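Local coordinates for protein amphiphysin (Drosophila melanogaster, PDB 1URU) that probably senses and binds curved membranes during endocytosis through its dimeric, coiled-coil BAR domain, at residues P129-K134 and D191-L196; E37-H42 and T187-E192; F46-A51 and A195-R200. One frame throughout, in Å; residues are numbered along the deposited sequence.

Overall arrangement
The three contacts tie the three long helices of one BAR domain subunit together, and helix 172-239 takes part in all of them. Contact 1 sets it against helix 92-156, while contacts 2 and 3 set it against helix 35-84, at two places about 12 Å apart between centres. Contact 1 is close to both, its centre about 9 Å from that of contact 2 and about 8 Å from that of contact 3. Lys134 of contact 1 forms a salt bridge with Glu188 of segment 187-192, its NZ 3.0 Å from Glu188 OE1. Met131 of contact 1 packs on Phe46 of contact 3, with CG 3.4 Å from Phe46 CE1. Only contact 3 also reaches the second subunit.

Contact 1 (P129-K134 and D191-L196)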
loop_
_atom_site.group_PDB
_atom_site.type_symbol
_atom_site.label_atom_id
_atom_site.label_comp_id
_atom_site.label_asym_id
_atom_site.label_seq_id
_atom_site.Cartn_x
_atom_site.Cartn_y
_atom_site.Cartn_z
ATOM N N PRO A 129 -30.441 -1.680 0.297
ATOM C CA PRO A 129 -31.279 -0.686 -0.403
ATOM C C PRO A 129 -32.650 -1.184 -0.887
ATOM O O PRO A 129 -33.585 -0.403 -0.860
ATOM C CB PRO A 129 -30.393 -0.222 -1.574
ATOM C CG PRO A 129 -29.322 -1.191 -1.670
ATOM C CD PRO A 129 -29.093 -1.740 -0.283
ATOM N N GLU A 130 -32.767 -2.446 -1.289
ATOM C CA GLU A 130 -34.053 -3.009 -1.769
ATOM C C GLU A 130 -35.021 -3.357 -0.601
ATOM O O GLU A 130 -36.238 -3.396 -0.751
ATOM C CB GLU A 130 -33.754 -4.242 -2.651
ATOM C CG GLU A 130 -34.929 -4.875 -3.400
ATOM C CD GLU A 130 -34.489 -6.097 -4.232
ATOM O OE1 GLU A 130 -33.942 -7.085 -3.654
ATOM O OE2 GLU A 130 -34.668 -6.072 -5.481
HETATM N N MSE A 131 -34.429 -3.613 0.562
HETATM C CA MSE A 131 -35.128 -3.814 1.818
HETATM C C MSE A 131 -35.618 -2.491 2.322
HETATM O O MSE A 131 -36.734 -2.390 2.770
HETATM C CB MSE A 131 -34.176 -4.428 2.844
HETATM C CG MSE A 131 -34.832 -4.907 4.149
HETATM SE SE MSE A 131 -36.441 -6.214 3.972
HETATM C CE MSE A 131 -35.534 -7.778 3.588
ATOM N N LYS A 132 -34.788 -1.459 2.239
ATOM C CA LYS A 132 -35.184 -0.099 2.645
ATOM C C LYS A 132 -36.355 0.348 1.769
ATOM O O LYS A 132 -37.318 0.917 2.243
ATOM C CB LYS A 132 -33.982 0.865 2.531
ATOM C CG LYS A 132 -34.212 2.298 2.994
ATOM C CD LYS A 132 -32.887 3.063 3.161
ATOM C CE LYS A 132 -33.058 4.398 3.932
ATOM N NZ LYS A 132 -31.825 5.250 3.928
ATOM N N LYS A 133 -36.286 0.047 0.485
ATOM C CA LYS A 133 -37.379 0.363 -0.416
ATOM C C LYS A 133 -38.672 -0.325 0.023
ATOM O O LYS A 133 -39.747 0.289 0.001
ATOM C CB LYS A 133 -37.029 -0.045 -1.848
ATOM C CG LYS A 133 -37.851 0.695 -2.895
ATOM C CD LYS A 133 -37.374 0.432 -4.337
ATOM C CE LYS A 133 -38.522 0.688 -5.357
ATOM N NZ LYS A 133 -38.009 0.977 -6.739
ATOM N N LYS A 134 -38.570 -1.588 0.436
ATOM C CA LYS A 134 -39.735 -2.305 0.923
ATOM C C LYS A 134 -40.271 -1.719 2.222
ATOM O O LYS A 134 -41.473 -1.677 2.430
ATOM C CB LYS A 134 -39.424 -3.768 1.124
ATOM C CG LYS A 134 -40.651 -4.626 1.235
ATOM C CD LYS A 134 -40.251 -6.072 1.291
ATOM C CE LYS A 134 -41.442 -6.997 1.403
ATOM N NZ LYS A 134 -41.109 -8.308 0.788
ATOM N N ASP A 191 -41.112 -10.742 9.700
ATOM C CA ASP A 191 -40.249 -11.913 9.539
ATOM C C ASP A 191 -38.963 -11.593 8.782
ATOM O O ASP A 191 -37.882 -12.067 9.145
ATOM C CB ASP A 191 -40.966 -13.009 8.741
ATOM C CG ASP A 191 -42.175 -13.616 9.474
ATOM O OD1 ASP A 191 -42.337 -13.454 10.714
ATOM O OD2 ASP A 191 -43.019 -14.283 8.847
ATOM N N GLU A 192 -39.063 -10.800 7.722
ATOM C CA GLU A 192 -37.929 -10.635 6.830
ATOM C C GLU A 192 -36.793 -9.837 7.483
ATOM O O GLU A 192 -35.628 -10.154 7.295
ATOM C CB GLU A 192 -38.347 -10.011 5.486
ATOM C CG GLU A 192 -38.857 -11.029 4.477
ATOM C CD GLU A 192 -39.475 -10.384 3.247
ATOM O OE1 GLU A 192 -38.938 -9.364 2.746
ATOM O OE2 GLU A 192 -40.508 -10.887 2.770
ATOM N N LEU A 193 -37.149 -8.800 8.232
ATOM C CA LEU A 193 -36.167 -7.919 8.844
ATOM C C LEU A 193 -35.279 -8.621 9.858
ATOM O O LEU A 193 -34.075 -8.553 9.727
ATOM C CB LEU A 193 -36.842 -6.693 9.482
ATOM C CG LEU A 193 -37.383 -5.670 8.488
ATOM C CD1 LEU A 193 -38.377 -4.734 9.152
ATOM C CD2 LEU A 193 -36.242 -4.884 7.820
ATOM N N PRO A 194 -35.836 -9.248 10.891
ATOM C CA PRO A 194 -35.006 -10.009 11.843
ATOM C C PRO A 194 -34.232 -11.162 11.217
ATOM O O PRO A 194 -33.150 -11.471 11.667
ATOM C CB PRO A 194 -36.031 -10.556 12.855
ATOM C CG PRO A 194 -37.322 -10.433 12.200
ATOM C CD PRO A 194 -37.252 -9.261 11.287
ATOM N N ALA A 195 -34.829 -11.815 10.236
ATOM C CA ALA A 195 -34.168 -12.836 9.451
ATOM C C ALA A 195 -32.871 -12.302 8.879
ATOM O O ALA A 195 -31.857 -12.960 8.998
ATOM C CB ALA A 195 -35.100 -13.323 8.317
ATOM N N LEU A 196 -32.919 -11.110 8.276
ATOM C CA LEU A 196 -31.759 -10.442 7.668
ATOM C C LEU A 196 -30.743 -10.013 8.704
ATOM O O LEU A 196 -29.536 -10.082 8.472
ATOM C CB LEU A 196 -32.202 -9.200 6.861
ATOM C CG LEU A 196 -31.169 -8.223 6.226
ATOM C CD1 LEU A 196 -30.100 -8.910 5.358
ATOM C CD2 LEU A 196 -31.895 -7.175 5.395
#
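Met131, modelled as selenomethionine, leaves helix 92-156 with CG anti to its backbone N (chi1 -171°) and then bends at chi2 and chi3, so that SE and CE fold toward helix 172-239. Lys134, one turn on, has the same first torsion but stays extended, carrying NZ across to Glu192. Met131 CG lies 3.9 Å from both Leu193 CD2 and Leu196 CD2, one methylene against two leucine methyls. Leu196 meets the methionine tip to tip, whereas Leu193 crosses it obliquely. The methyl CE turns toward the acid, 3.8 Å from Glu192 OE1. Lys134 meets the Glu192 chain at about a right angle: its NZ bonds to Glu192 OE1 at 3.1 Å, on the syn lone pair, and weakly to Glu192 OE2 at 3.3 Å. Glu188 also forms a salt bridge with the same ammonium. Segments 129-134 and 191-196 are antiparallel in sense (153°), their axes 11.8 Å apart at closest, and long side chains bridge helices 92-156 and 172-239 here in the three-helix coiled coil of the BAR domain. With two carboxylates drawn to one lysine beside an apolar patch, Lys134 is likely to stay protonated and to offset their mutual repulsion.

Contact 2 (E37-H42 and T187-E192); sequences EIFDDH and TELHDE
In the three-helix coiled coil of the BAR domain, segments 37-42 and 187-192 cross at 51°, both helices running in the same general sense, and an aromatic pair sits in the crossing. Phe39 holds CG anti to its backbone N, which turns an edge of its ring, around CD1, toward the face of His190. His190 chi1, -96°, lies off the usual staggered positions. The two rings form a T-shaped pair, with centroids 5.4 Å apart and planes at 70°. The histidine supplies the face: Phe39 CD1 stands 3.7 Å above the imidazole plane, displaced toward the rim on the NE2 side. Phe39 CB lies on the same side of the imidazole, 3.7 Å from His190 CE1. Ile38 comes in differently, at the imidazole edge and in its plane; its CG2 is anti to the backbone N, which brings that methyl to 3.8 Å from His190 CE1. His42, a turn after Ile38 and with CG beside its backbone N, approaches obliquely, its CD2 4.3 Å from His190 ND1, and rests on Pro194 as well. Replacing His190 with an alanine would remove the imidazole face and would probably leave the Phe39 edge and the Ile38 methyl poorly packed against helix 172-239. Phe39 also makes a cation-pi contact with Arg138 of helix 92-156, so its ring joins all three helices. Farther round its rim, close to the ring plane, the CB of Leu189, itself off the staggered positions at chi1, touches Phe39 CE1 at 3.6 Å.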
loop_
_atom_site.group_PDB
_atom_site.type_symbol
_atom_site.label_atom_id
_atom_site.label_comp_id
_atom_site.label_asym_id
_atom_site.label_seq_id
_atom_site.Cartn_x
_atom_site.Cartn_y
_atom_site.Cartn_z
ATOM N N GLU A 37 -44.019 -1.152 17.988
ATOM C CA GLU A 37 -42.795 -0.808 18.705
ATOM C C GLU A 37 -41.734 -1.867 18.426
ATOM O O GLU A 37 -40.567 -1.548 18.270
ATOM C CB GLU A 37 -43.062 -0.652 20.211
ATOM C CG GLU A 37 -43.962 0.543 20.584
ATOM C CD GLU A 37 -44.175 0.695 22.087
ATOM O OE1 GLU A 37 -44.322 -0.328 22.798
ATOM O OE2 GLU A 37 -44.185 1.848 22.577
ATOM N N ILE A 38 -42.148 -3.125 18.329
ATOM C CA ILE A 38 -41.256 -4.205 17.887
ATOM C C ILE A 38 -40.734 -3.932 16.483
ATOM O O ILE A 38 -39.585 -4.204 16.196
ATOM C CB ILE A 38 -42.003 -5.588 17.931
ATOM C CG1 ILE A 38 -42.004 -6.149 19.348
ATOM C CG2 ILE A 38 -41.411 -6.615 16.960
ATOM C CD1 ILE A 38 -43.265 -6.906 19.699
ATOM N N PHE A 39 -41.592 -3.432 15.598
ATOM C CA PHE A 39 -41.208 -3.189 14.210
ATOM C C PHE A 39 -40.144 -2.110 14.187
ATOM O O PHE A 39 -39.166 -2.224 13.461
ATOM C CB PHE A 39 -42.420 -2.733 13.389
ATOM C CG PHE A 39 -42.130 -2.524 11.931
ATOM C CD1 PHE A 39 -42.406 -3.519 11.010
ATOM C CD2 PHE A 39 -41.613 -1.319 11.475
ATOM C CE1 PHE A 39 -42.147 -3.330 9.662
ATOM C CE2 PHE A 39 -41.347 -1.117 10.121
ATOM C CZ PHE A 39 -41.607 -2.127 9.218
ATOM N N ASP A 40 -40.356 -1.062 14.985
ATOM C CA ASP A 40 -39.436 0.054 15.086
ATOM C C ASP A 40 -38.073 -0.409 15.513
ATOM O O ASP A 40 -37.088 0.064 14.999
ATOM C CB ASP A 40 -39.931 1.063 16.110
ATOM C CG ASP A 40 -40.665 2.213 15.475
ATOM O OD1 ASP A 40 -40.040 3.303 15.374
ATOM O OD2 ASP A 40 -41.840 2.122 15.045
ATOM N N ASP A 41 -38.025 -1.311 16.485
ATOM C CA ASP A 41 -36.763 -1.835 16.975
ATOM C C ASP A 41 -36.056 -2.593 15.871
ATOM O O ASP A 41 -34.838 -2.502 15.754
ATOM C CB ASP A 41 -36.965 -2.734 18.195
ATOM C CG ASP A 41 -37.240 -1.948 19.470
ATOM O OD1 ASP A 41 -37.229 -0.708 19.442
ATOM O OD2 ASP A 41 -37.514 -2.492 20.557
ATOM N N HIS A 42 -36.819 -3.328 15.067
ATOM C CA HIS A 42 -36.278 -4.021 13.895
ATOM C C HIS A 42 -35.680 -3.050 12.888
ATOM O O HIS A 42 -34.676 -3.352 12.246
ATOM C CB HIS A 42 -37.354 -4.818 13.177
ATOM C CG HIS A 42 -37.760 -6.073 13.874
ATOM N ND1 HIS A 42 -36.890 -7.114 14.099
ATOM C CD2 HIS A 42 -38.952 -6.460 14.382
ATOM C CE1 HIS A 42 -37.531 -8.093 14.716
ATOM N NE2 HIS A 42 -38.784 -7.720 14.900
ATOM N N THR A 187 -46.537 -7.922 7.670
ATOM C CA THR A 187 -46.295 -9.290 8.136
ATOM C C THR A 187 -44.983 -9.831 7.572
ATOM O O THR A 187 -44.197 -10.465 8.293
ATOM C CB THR A 187 -47.486 -10.202 7.766
ATOM O OG1 THR A 187 -48.533 -10.018 8.726
ATOM C CG2 THR A 187 -47.138 -11.681 7.895
ATOM N N GLU A 188 -44.762 -9.564 6.285
ATOM C CA GLU A 188 -43.550 -9.980 5.598
ATOM C C GLU A 188 -42.321 -9.316 6.215
ATOM O O GLU A 188 -41.284 -9.947 6.362
ATOM C CB GLU A 188 -43.626 -9.643 4.113
ATOM C CG GLU A 188 -44.281 -10.724 3.274
ATOM C CD GLU A 188 -44.552 -10.273 1.845
ATOM O OE1 GLU A 188 -43.832 -9.365 1.355
ATOM O OE2 GLU A 188 -45.480 -10.832 1.205
ATOM N N LEU A 189 -42.443 -8.047 6.582
ATOM C CA LEU A 189 -41.330 -7.330 7.170
ATOM C C LEU A 189 -41.038 -7.769 8.621
ATOM O O LEU A 189 -39.883 -7.722 9.091
ATOM C CB LEU A 189 -41.570 -5.817 7.084
ATOM C CG LEU A 189 -41.041 -5.043 5.840
ATOM C CD1 LEU A 189 -40.267 -5.901 4.818
ATOM C CD2 LEU A 189 -42.145 -4.305 5.155
ATOM N N HIS A 190 -42.077 -8.204 9.329
ATOM C CA HIS A 190 -41.906 -8.668 10.698
ATOM C C HIS A 190 -41.083 -9.952 10.768
ATOM O O HIS A 190 -40.442 -10.202 11.770
ATOM C CB HIS A 190 -43.265 -8.831 11.378
ATOM C CG HIS A 190 -43.655 -7.648 12.188
ATOM N ND1 HIS A 190 -43.002 -7.308 13.351
ATOM C CD2 HIS A 190 -44.593 -6.696 11.985
ATOM C CE1 HIS A 190 -43.537 -6.204 13.837
ATOM N NE2 HIS A 190 -44.496 -5.804 13.022
ATOM N N ASP A 191 -41.112 -10.742 9.700
ATOM C CA ASP A 191 -40.249 -11.913 9.539
ATOM C C ASP A 191 -38.963 -11.593 8.782
ATOM O O ASP A 191 -37.882 -12.067 9.145
ATOM C CB ASP A 191 -40.966 -13.009 8.741
ATOM C CG ASP A 191 -42.175 -13.616 9.474
ATOM O OD1 ASP A 191 -42.337 -13.454 10.714
ATOM O OD2 ASP A 191 -43.019 -14.283 8.847
ATOM N N GLU A 192 -39.063 -10.800 7.722
ATOM C CA GLU A 192 -37.929 -10.635 6.830
ATOM C C GLU A 192 -36.793 -9.837 7.483
ATOM O O GLU A 192 -35.628 -10.154 7.295
ATOM C CB GLU A 192 -38.347 -10.011 5.486
ATOM C CG GLU A 192 -38.857 -11.029 4.477
ATOM C CD GLU A 192 -39.475 -10.384 3.247
ATOM O OE1 GLU A 192 -38.938 -9.364 2.746
ATOM O OE2 GLU A 192 -40.508 -10.887 2.770
#

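Contact 3 (F46-A51 and A195-R200); sequences FNRQQA and ALYDSR
Two hydrogen bonds join the segments. Gln49, extended with CG anti to its backbone N, drives its amide into helix 172-239, where NE2 donates to Leu196 O at 2.8 Å in a nearly straight bond (171°), although the position of that oxygen is less sure in the model. Tyr124 OH is a second partner of the same NE2. The other bond is weak and bent (126°): Arg48 NH2 to Tyr197 OH, 2.9 Å, with the hydroxyl at the guanidinium edge. In packing terms Gln49 is a knob in the hole formed by Leu196, Tyr197, Ser199 and Arg200. Its OE1 lies in the plane of the Tyr197 ring, at the edge, 3.6 Å from Tyr197 CD1, and its NE2 is 3.5 Å from Arg200 CB. Apolar contact is thinner: the rim of Phe46 reaches Leu196 CD2, 4.1 Å from Phe46 CE1. Within helix 172-239, Arg200 folds back so that NE stands 3.4 Å above the centre of the Tyr197 ring and donates to Tyr197 O. Helix 92-156 covers one flank, with Phe128 against Gln49 and Met131 against Phe46, while Arg200 reaches into the dimer interface to form a salt bridge with Glu86 of the second subunit.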
loop_
_atom_site.group_PDB
_atom_site.type_symbol
_atom_site.label_atom_id
_atom_site.label_comp_id
_atom_site.label_asym_id
_atom_site.label_seq_id
_atom_site.Cartn_x
_atom_site.Cartn_y
_atom_site.Cartn_z
ATOM N N PHE A 46 -31.754 -2.516 11.541
ATOM C CA PHE A 46 -31.525 -2.698 10.120
ATOM C C PHE A 46 -30.742 -1.510 9.571
ATOM O O PHE A 46 -29.797 -1.678 8.785
ATOM C CB PHE A 46 -32.866 -2.846 9.398
ATOM C CG PHE A 46 -32.808 -2.521 7.939
ATOM C CD1 PHE A 46 -32.387 -3.461 7.027
ATOM C CD2 PHE A 46 -33.165 -1.262 7.482
ATOM C CE1 PHE A 46 -32.336 -3.157 5.687
ATOM C CE2 PHE A 46 -33.100 -0.962 6.150
ATOM C CZ PHE A 46 -32.682 -1.917 5.251
ATOM N N ASN A 47 -31.176 -0.314 9.973
ATOM C CA ASN A 47 -30.449 0.916 9.729
ATOM C C ASN A 47 -29.000 0.795 10.186
ATOM O O ASN A 47 -28.096 1.207 9.470
ATOM C CB ASN A 47 -31.107 2.078 10.475
ATOM C CG ASN A 47 -32.385 2.563 9.824
ATOM O OD1 ASN A 47 -32.649 2.331 8.650
ATOM N ND2 ASN A 47 -33.188 3.255 10.603
ATOM N N ARG A 48 -28.798 0.222 11.371
ATOM C CA ARG A 48 -27.457 0.014 11.929
ATOM C C ARG A 48 -26.683 -1.073 11.197
ATOM O O ARG A 48 -25.460 -0.985 11.057
ATOM C CB ARG A 48 -27.521 -0.350 13.423
ATOM C CG ARG A 48 -27.521 0.856 14.386
ATOM C CD ARG A 48 -27.792 0.536 15.890
ATOM N NE ARG A 48 -28.306 -0.826 16.091
ATOM C CZ ARG A 48 -27.565 -1.908 16.320
ATOM N NH1 ARG A 48 -26.238 -1.827 16.409
ATOM N NH2 ARG A 48 -28.155 -3.089 16.446
ATOM N N GLN A 49 -27.395 -2.108 10.755
ATOM C CA GLN A 49 -26.781 -3.206 10.004
ATOM C C GLN A 49 -26.316 -2.662 8.648
ATOM O O GLN A 49 -25.211 -2.960 8.216
ATOM C CB GLN A 49 -27.766 -4.372 9.827
ATOM C CG GLN A 49 -27.191 -5.610 9.165
ATOM C CD GLN A 49 -28.218 -6.730 8.955
ATOM O OE1 GLN A 49 -29.413 -6.534 9.136
ATOM N NE2 GLN A 49 -27.742 -7.906 8.587
ATOM N N GLN A 50 -27.160 -1.838 8.017
ATOM C CA GLN A 50 -26.864 -1.213 6.730
ATOM C C GLN A 50 -25.740 -0.176 6.816
ATOM O O GLN A 50 -24.947 -0.062 5.915
ATOM C CB GLN A 50 -28.122 -0.555 6.164
ATOM C CG GLN A 50 -27.905 0.287 4.913
ATOM C CD GLN A 50 -29.205 0.804 4.352
ATOM O OE1 GLN A 50 -30.028 1.376 5.083
ATOM N NE2 GLN A 50 -29.404 0.609 3.061
ATOM N N ALA A 51 -25.683 0.585 7.895
ATOM C CA ALA A 51 -24.627 1.583 8.077
ATOM C C ALA A 51 -23.279 0.900 8.274
ATOM O O ALA A 51 -22.258 1.426 7.849
ATOM C CB ALA A 51 -24.942 2.504 9.288
ATOM N N ALA A 195 -34.829 -11.815 10.236
ATOM C CA ALA A 195 -34.168 -12.836 9.451
ATOM C C ALA A 195 -32.871 -12.302 8.879
ATOM O O ALA A 195 -31.857 -12.960 8.998
ATOM C CB ALA A 195 -35.100 -13.323 8.317
ATOM N N LEU A 196 -32.919 -11.110 8.276
ATOM C CA LEU A 196 -31.759 -10.442 7.668
ATOM C C LEU A 196 -30.743 -10.013 8.704
ATOM O O LEU A 196 -29.536 -10.082 8.472
ATOM C CB LEU A 196 -32.202 -9.200 6.861
ATOM C CG LEU A 196 -31.169 -8.223 6.226
ATOM C CD1 LEU A 196 -30.100 -8.910 5.358
ATOM C CD2 LEU A 196 -31.895 -7.175 5.395
ATOM N N TYR A 197 -31.241 -9.547 9.834
ATOM C CA TYR A 197 -30.398 -9.160 10.944
ATOM C C TYR A 197 -29.587 -10.336 11.465
ATOM O O TYR A 197 -28.432 -10.177 11.839
ATOM C CB TYR A 197 -31.254 -8.569 12.072
ATOM C CG TYR A 197 -30.434 -7.870 13.114
ATOM C CD1 TYR A 197 -29.604 -6.798 12.766
ATOM C CD2 TYR A 197 -30.443 -8.294 14.437
ATOM C CE1 TYR A 197 -28.807 -6.158 13.715
ATOM C CE2 TYR A 197 -29.660 -7.653 15.401
ATOM C CZ TYR A 197 -28.841 -6.586 15.028
ATOM O OH TYR A 197 -28.059 -5.949 15.963
ATOM N N ASP A 198 -30.185 -11.518 11.481
ATOM C CA ASP A 198 -29.493 -12.691 11.995
ATOM C C ASP A 198 -28.459 -13.178 11.004
ATOM O O ASP A 198 -27.376 -13.575 11.408
ATOM C CB ASP A 198 -30.485 -13.786 12.365
ATOM C CG ASP A 198 -31.347 -13.387 13.556
ATOM O OD1 ASP A 198 -30.785 -12.718 14.471
ATOM O OD2 ASP A 198 -32.575 -13.669 13.659
ATOM N N SER A 199 -28.759 -13.099 9.713
ATOM C CA SER A 199 -27.760 -13.351 8.678
ATOM C C SER A 199 -26.424 -12.632 8.909
ATOM O O SER A 199 -25.394 -13.132 8.486
ATOM C CB SER A 199 -28.297 -12.981 7.297
ATOM O OG SER A 199 -28.473 -11.584 7.177
ATOM N N ARG A 200 -26.431 -11.492 9.606
ATOM C CA ARG A 200 -25.204 -10.705 9.846
ATOM C C ARG A 200 -24.016 -11.501 10.405
ATOM O O ARG A 200 -22.878 -11.222 10.047
ATOM C CB ARG A 200 -25.483 -9.452 10.723
ATOM C CG ARG A 200 -25.210 -9.604 12.218
ATOM C CD ARG A 200 -25.883 -8.574 13.137
ATOM N NE ARG A 200 -26.876 -9.262 13.980
ATOM C CZ ARG A 200 -26.814 -9.398 15.304
ATOM N NH1 ARG A 200 -25.843 -8.846 16.016
ATOM N NH2 ARG A 200 -27.772 -10.069 15.926
#